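Local atomic coordinates of nascent polypeptide-associated complex protein (Methanothermobacter marburgensis, PDB entry 1TR8), a protein that probably contacts nascent polypeptide chains as they emerge from the ribosome, working as a homodimer that also binds ribosomal RNA. Residues N37-E40 with K45-Q48; I64-I69 with A78-A83. One frame throughout, in Å; residues are numbered along the deposited sequence.

Overall arrangement
Two modules joined in series along one chain illustrate how differently local contacts can serve a fold. Contact 1 is a beta-hairpin pairing in the NAC domain, and contact 2 joins two helices of the C-terminal UBA domain. They lie on opposite sides of the chain's centre, with their own centres 46 Å apart and their nearest atoms about 35 Å apart, so neither touches the other. Contact 1 is drawn into the assembly, since strand 44-51 carries its sheet on into a second subunit and a third subunit supplies polar partners. Contact 2 is internal to its domain, and no other chain of the assembly reaches its segments.

Contact 1: N37-E40 with K45-Q48; sequences NVME and KTYQ
Asn37 and Gln48 bond to each other twice through their backbones, as do Met39 and Thr46, giving the alternating pattern of an antiparallel beta hairpin. Asn37 N gives to Gln48 O at 2.8 Å, and Gln48 N returns to Asn37 O at 2.9 Å. Met39 N reaches Thr46 O at 3.0 Å, while Thr46 N meets Met39 O at 2.8 Å. On the far side of strand 35-41, the backbone of Val38 is hydrogen-bonded to that of Lys12. In the non-hydrogen-bonded pair, Val38 CG2, anti to the backbone N, is the branch that meets the Tyr47 ring, obliquely and 3.4 Å from CE1. Lys45 CD adds its methylene to the same CG2 at 3.8 Å. With an alanine in place of Lys45, Val38 CG2 would probably lose part of its cover, and Glu61 OE2 of the third subunit its long, weak ion pair with Lys45 NZ. Thr46 OG1 is hydrogen-bonded to Thr50 OG1 of the second subunit; Glu40 OE1, whose position is less certain, accepts from Glu63 N of the third. Four bonds thus satisfy the facing backbone groups within the hairpin, while Lys12 and an antiparallel strand of the second subunit pair with its outer edges.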
loop_
_atom_site.group_PDB
_atom_site.type_symbol
_atom_site.label_atom_id
_atom_site.label_comp_id
_atom_site.label_asym_id
_atom_site.label_seq_id
_atom_site.Cartn_x
_atom_site.Cartn_y
_atom_site.Cartn_z
ATOM N N ASN A 37 14.859 -5.277 -13.456
ATOM C CA ASN A 37 16.166 -4.644 -13.516
ATOM C C ASN A 37 16.125 -3.287 -12.820
ATOM O O ASN A 37 15.092 -2.622 -12.794
ATOM C CB ASN A 37 16.567 -4.433 -14.974
ATOM C CG ASN A 37 16.981 -5.723 -15.642
ATOM O OD1 ASN A 37 17.151 -6.741 -14.977
ATOM N ND2 ASN A 37 17.129 -5.695 -16.963
ATOM N N VAL A 38 17.261 -2.870 -12.281
ATOM C CA VAL A 38 17.353 -1.589 -11.595
ATOM C C VAL A 38 18.625 -0.820 -11.979
ATOM O O VAL A 38 19.659 -1.397 -12.288
ATOM C CB VAL A 38 17.255 -1.780 -10.062
ATOM C CG1 VAL A 38 18.411 -2.574 -9.545
ATOM C CG2 VAL A 38 17.178 -0.421 -9.335
HETATM N N MSE A 39 18.517 0.501 -11.968
HETATM C CA MSE A 39 19.663 1.394 -12.124
HETATM C C MSE A 39 19.404 2.676 -11.352
HETATM O O MSE A 39 18.260 3.042 -11.112
HETATM C CB MSE A 39 19.932 1.727 -13.590
HETATM C CG MSE A 39 18.767 2.319 -14.352
HETATM SE SE MSE A 39 19.471 3.544 -15.678
HETATM C CE MSE A 39 19.289 5.092 -14.588
ATOM N N GLU A 40 20.475 3.342 -10.942
ATOM C CA GLU A 40 20.358 4.627 -10.264
ATOM C C GLU A 40 21.043 5.681 -11.123
ATOM O O GLU A 40 22.111 5.453 -11.678
ATOM C CB GLU A 40 20.973 4.564 -8.859
ATOM C CG GLU A 40 20.603 5.707 -7.915
ATOM C CD GLU A 40 20.470 5.233 -6.473
ATOM O OE1 GLU A 40 20.557 4.007 -6.259
ATOM O OE2 GLU A 40 20.248 6.045 -5.555
ATOM N N LYS A 45 16.043 6.112 -8.692
ATOM C CA LYS A 45 16.091 4.731 -9.155
ATOM C C LYS A 45 15.198 4.652 -10.378
ATOM O O LYS A 45 14.209 5.373 -10.482
ATOM C CB LYS A 45 15.551 3.781 -8.082
ATOM C CG LYS A 45 16.439 3.580 -6.865
ATOM C CD LYS A 45 17.644 2.709 -7.192
ATOM C CE LYS A 45 18.392 2.268 -5.942
ATOM N NZ LYS A 45 17.485 1.587 -5.007
ATOM N N THR A 46 15.593 3.832 -11.340
ATOM C CA THR A 46 14.701 3.421 -12.404
ATOM C C THR A 46 14.618 1.909 -12.359
ATOM O O THR A 46 15.638 1.219 -12.319
ATOM C CB THR A 46 15.173 3.950 -13.783
ATOM O OG1 THR A 46 14.975 5.363 -13.825
ATOM C CG2 THR A 46 14.280 3.460 -14.913
ATOM N N TYR A 47 13.384 1.420 -12.262
ATOM C CA TYR A 47 13.105 -0.013 -12.298
ATOM C C TYR A 47 12.421 -0.376 -13.601
ATOM O O TYR A 47 11.459 0.284 -13.972
ATOM C CB TYR A 47 12.178 -0.398 -11.153
ATOM C CG TYR A 47 12.804 -0.244 -9.803
ATOM C CD1 TYR A 47 13.593 -1.253 -9.267
ATOM C CD2 TYR A 47 12.605 0.912 -9.057
ATOM C CE1 TYR A 47 14.164 -1.112 -8.014
ATOM C CE2 TYR A 47 13.180 1.062 -7.820
ATOM C CZ TYR A 47 13.960 0.045 -7.300
ATOM O OH TYR A 47 14.579 0.220 -6.076
ATOM N N GLN A 48 12.979 -1.360 -14.309
ATOM C CA GLN A 48 12.307 -2.011 -15.434
ATOM C C GLN A 48 11.726 -3.349 -14.990
ATOM O O GLN A 48 12.453 -4.249 -14.568
ATOM C CB GLN A 48 13.245 -2.269 -16.601
ATOM C CG GLN A 48 13.749 -1.036 -17.284
ATOM C CD GLN A 48 14.210 -1.308 -18.708
ATOM O OE1 GLN A 48 13.838 -0.575 -19.625
ATOM N NE2 GLN A 48 14.957 -2.390 -18.906
#

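Contact 2: I64-I69 with A78-A83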
loop_
_atom_site.group_PDB
_atom_site.type_symbol
_atom_site.label_atom_id
_atom_site.label_comp_id
_atom_site.label_asym_id
_atom_site.label_seq_id
_atom_site.Cartn_x
_atom_site.Cartn_y
_atom_site.Cartn_z
ATOM N N ILE A 64 -24.742 4.905 0.405
ATOM C CA ILE A 64 -25.588 5.621 -0.537
ATOM C C ILE A 64 -27.041 5.528 -0.072
ATOM O O ILE A 64 -27.618 4.429 0.009
ATOM C CB ILE A 64 -25.459 4.989 -1.916
ATOM C CG1 ILE A 64 -23.988 4.892 -2.312
ATOM C CG2 ILE A 64 -26.245 5.806 -2.923
ATOM C CD1 ILE A 64 -23.621 3.542 -2.855
ATOM N N PRO A 65 -27.642 6.678 0.211
ATOM C CA PRO A 65 -29.039 6.703 0.638
ATOM C C PRO A 65 -29.990 6.097 -0.396
ATOM O O PRO A 65 -29.936 6.450 -1.565
ATOM C CB PRO A 65 -29.330 8.200 0.841
ATOM C CG PRO A 65 -27.966 8.880 0.959
ATOM C CD PRO A 65 -27.023 8.018 0.195
ATOM N N GLU A 66 -30.839 5.178 0.044
ATOM C CA GLU A 66 -31.847 4.546 -0.802
ATOM C C GLU A 66 -32.614 5.552 -1.641
ATOM O O GLU A 66 -32.787 5.377 -2.853
ATOM C CB GLU A 66 -32.839 3.765 0.072
ATOM C CG GLU A 66 -33.653 2.713 -0.666
ATOM C CD GLU A 66 -32.894 1.416 -0.841
ATOM O OE1 GLU A 66 -31.998 1.366 -1.692
ATOM O OE2 GLU A 66 -33.189 0.433 -0.133
ATOM N N ASP A 67 -33.094 6.592 -0.972
ATOM C CA ASP A 67 -33.894 7.618 -1.623
ATOM C C ASP A 67 -33.114 8.321 -2.731
ATOM O O ASP A 67 -33.683 8.672 -3.754
ATOM C CB ASP A 67 -34.445 8.606 -0.591
ATOM C CG ASP A 67 -35.430 7.958 0.355
ATOM O OD1 ASP A 67 -35.805 6.784 0.117
ATOM O OD2 ASP A 67 -35.883 8.533 1.371
ATOM N N ASP A 68 -31.805 8.455 -2.580
ATOM C CA ASP A 68 -30.995 9.023 -3.647
ATOM C C ASP A 68 -30.841 8.079 -4.815
ATOM O O ASP A 68 -30.922 8.503 -5.954
ATOM C CB ASP A 68 -29.618 9.370 -3.116
ATOM C CG ASP A 68 -29.649 10.509 -2.126
ATOM O OD1 ASP A 68 -30.758 10.975 -1.781
ATOM O OD2 ASP A 68 -28.607 10.999 -1.654
ATOM N N ILE A 69 -30.614 6.799 -4.539
ATOM C CA ILE A 69 -30.579 5.782 -5.599
ATOM C C ILE A 69 -31.891 5.778 -6.362
ATOM O O ILE A 69 -31.884 5.851 -7.575
ATOM C CB ILE A 69 -30.295 4.385 -5.019
ATOM C CG1 ILE A 69 -28.907 4.368 -4.378
ATOM C CG2 ILE A 69 -30.356 3.306 -6.107
ATOM C CD1 ILE A 69 -28.636 3.126 -3.568
ATOM N N ALA A 78 -32.208 4.608 -15.030
ATOM C CA ALA A 78 -31.043 3.744 -14.907
ATOM C C ALA A 78 -31.357 2.575 -13.979
ATOM O O ALA A 78 -32.277 2.639 -13.162
ATOM C CB ALA A 78 -29.864 4.525 -14.392
ATOM N N SER A 79 -30.620 1.482 -14.165
ATOM C CA SER A 79 -30.730 0.323 -13.308
ATOM C C SER A 79 -30.225 0.701 -11.938
ATOM O O SER A 79 -29.538 1.708 -11.786
ATOM C CB SER A 79 -29.874 -0.831 -13.832
ATOM O OG SER A 79 -28.508 -0.456 -13.871
ATOM N N ARG A 80 -30.527 -0.146 -10.959
ATOM C CA ARG A 80 -30.110 0.089 -9.601
ATOM C C ARG A 80 -28.603 0.112 -9.586
ATOM O O ARG A 80 -28.003 0.929 -8.904
ATOM C CB ARG A 80 -30.623 -1.024 -8.701
ATOM C CG ARG A 80 -30.319 -0.814 -7.247
ATOM C CD ARG A 80 -31.240 -1.589 -6.339
ATOM N NE ARG A 80 -32.494 -0.881 -6.103
ATOM C CZ ARG A 80 -32.704 -0.068 -5.071
ATOM N NH1 ARG A 80 -31.729 0.164 -4.193
ATOM N NH2 ARG A 80 -33.879 0.549 -4.940
ATOM N N GLU A 81 -28.026 -0.848 -10.302
ATOM C CA GLU A 81 -26.590 -1.006 -10.488
ATOM C C GLU A 81 -25.879 0.254 -10.997
ATOM O O GLU A 81 -24.936 0.744 -10.380
ATOM C CB GLU A 81 -26.364 -2.158 -11.479
ATOM C CG GLU A 81 -24.911 -2.423 -11.801
ATOM C CD GLU A 81 -24.712 -3.631 -12.693
ATOM O OE1 GLU A 81 -25.568 -3.881 -13.584
ATOM O OE2 GLU A 81 -23.694 -4.331 -12.488
ATOM N N ASP A 82 -26.321 0.778 -12.130
ATOM C CA ASP A 82 -25.721 2.000 -12.674
ATOM C C ASP A 82 -25.961 3.228 -11.819
ATOM O O ASP A 82 -25.108 4.099 -11.725
ATOM C CB ASP A 82 -26.251 2.271 -14.082
ATOM C CG ASP A 82 -25.920 1.168 -15.045
ATOM O OD1 ASP A 82 -24.984 0.382 -14.769
ATOM O OD2 ASP A 82 -26.562 0.997 -16.098
ATOM N N ALA A 83 -27.146 3.352 -11.236
ATOM C CA ALA A 83 -27.440 4.521 -10.403
ATOM C C ALA A 83 -26.507 4.506 -9.206
ATOM O O ALA A 83 -25.929 5.514 -8.817
ATOM C CB ALA A 83 -28.916 4.531 -9.962
#
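The UBA domain, a compact bundle of three helices, brings the first turns of helices 66-76 and 80-89 together here, where Ile69 meets Arg80 and Ala83. The contact has two layers, a buried apolar one and a charged one at the surface. In the inner layer Ala83 is small enough to let the backbones close to 5.9 Å between the CA atoms of Ile69 and Ala83. Its methyl carbon CB lies 4.0 Å from Ile69 O and 4.3 Å from Ile69 CG2, with Val72 and Met73 of helix 66-76 also packing on it.

The outer layer rests on Arg80, whose side chain starts out extended, CG opposite the backbone N (chi1 -176°), and then bends at chi3 to bring the guanidinium across to the other helix. There Ile69 CG2 lies over one face, toward the rim and 3.9 Å from NH1, and Met73 also touches the side chain. The charge is met by Glu66, which swings its carboxylate over from the first turn of its own helix. Both ends of the salt bridge are exposed, so solvent probably weakens its pull.

Each helix starts from a defined N-cap, Pro65 for the first and Ser79 for the second, and Ser79 OG accepts a nearly straight bond from Asp82 N at 3.1 Å. The salt bridge itself is single: Arg80 NH1 donates to Glu66 OE1 at 2.8 Å, close to the guanidinium plane but 43° out of the carboxylate plane, the two planes standing 86° apart.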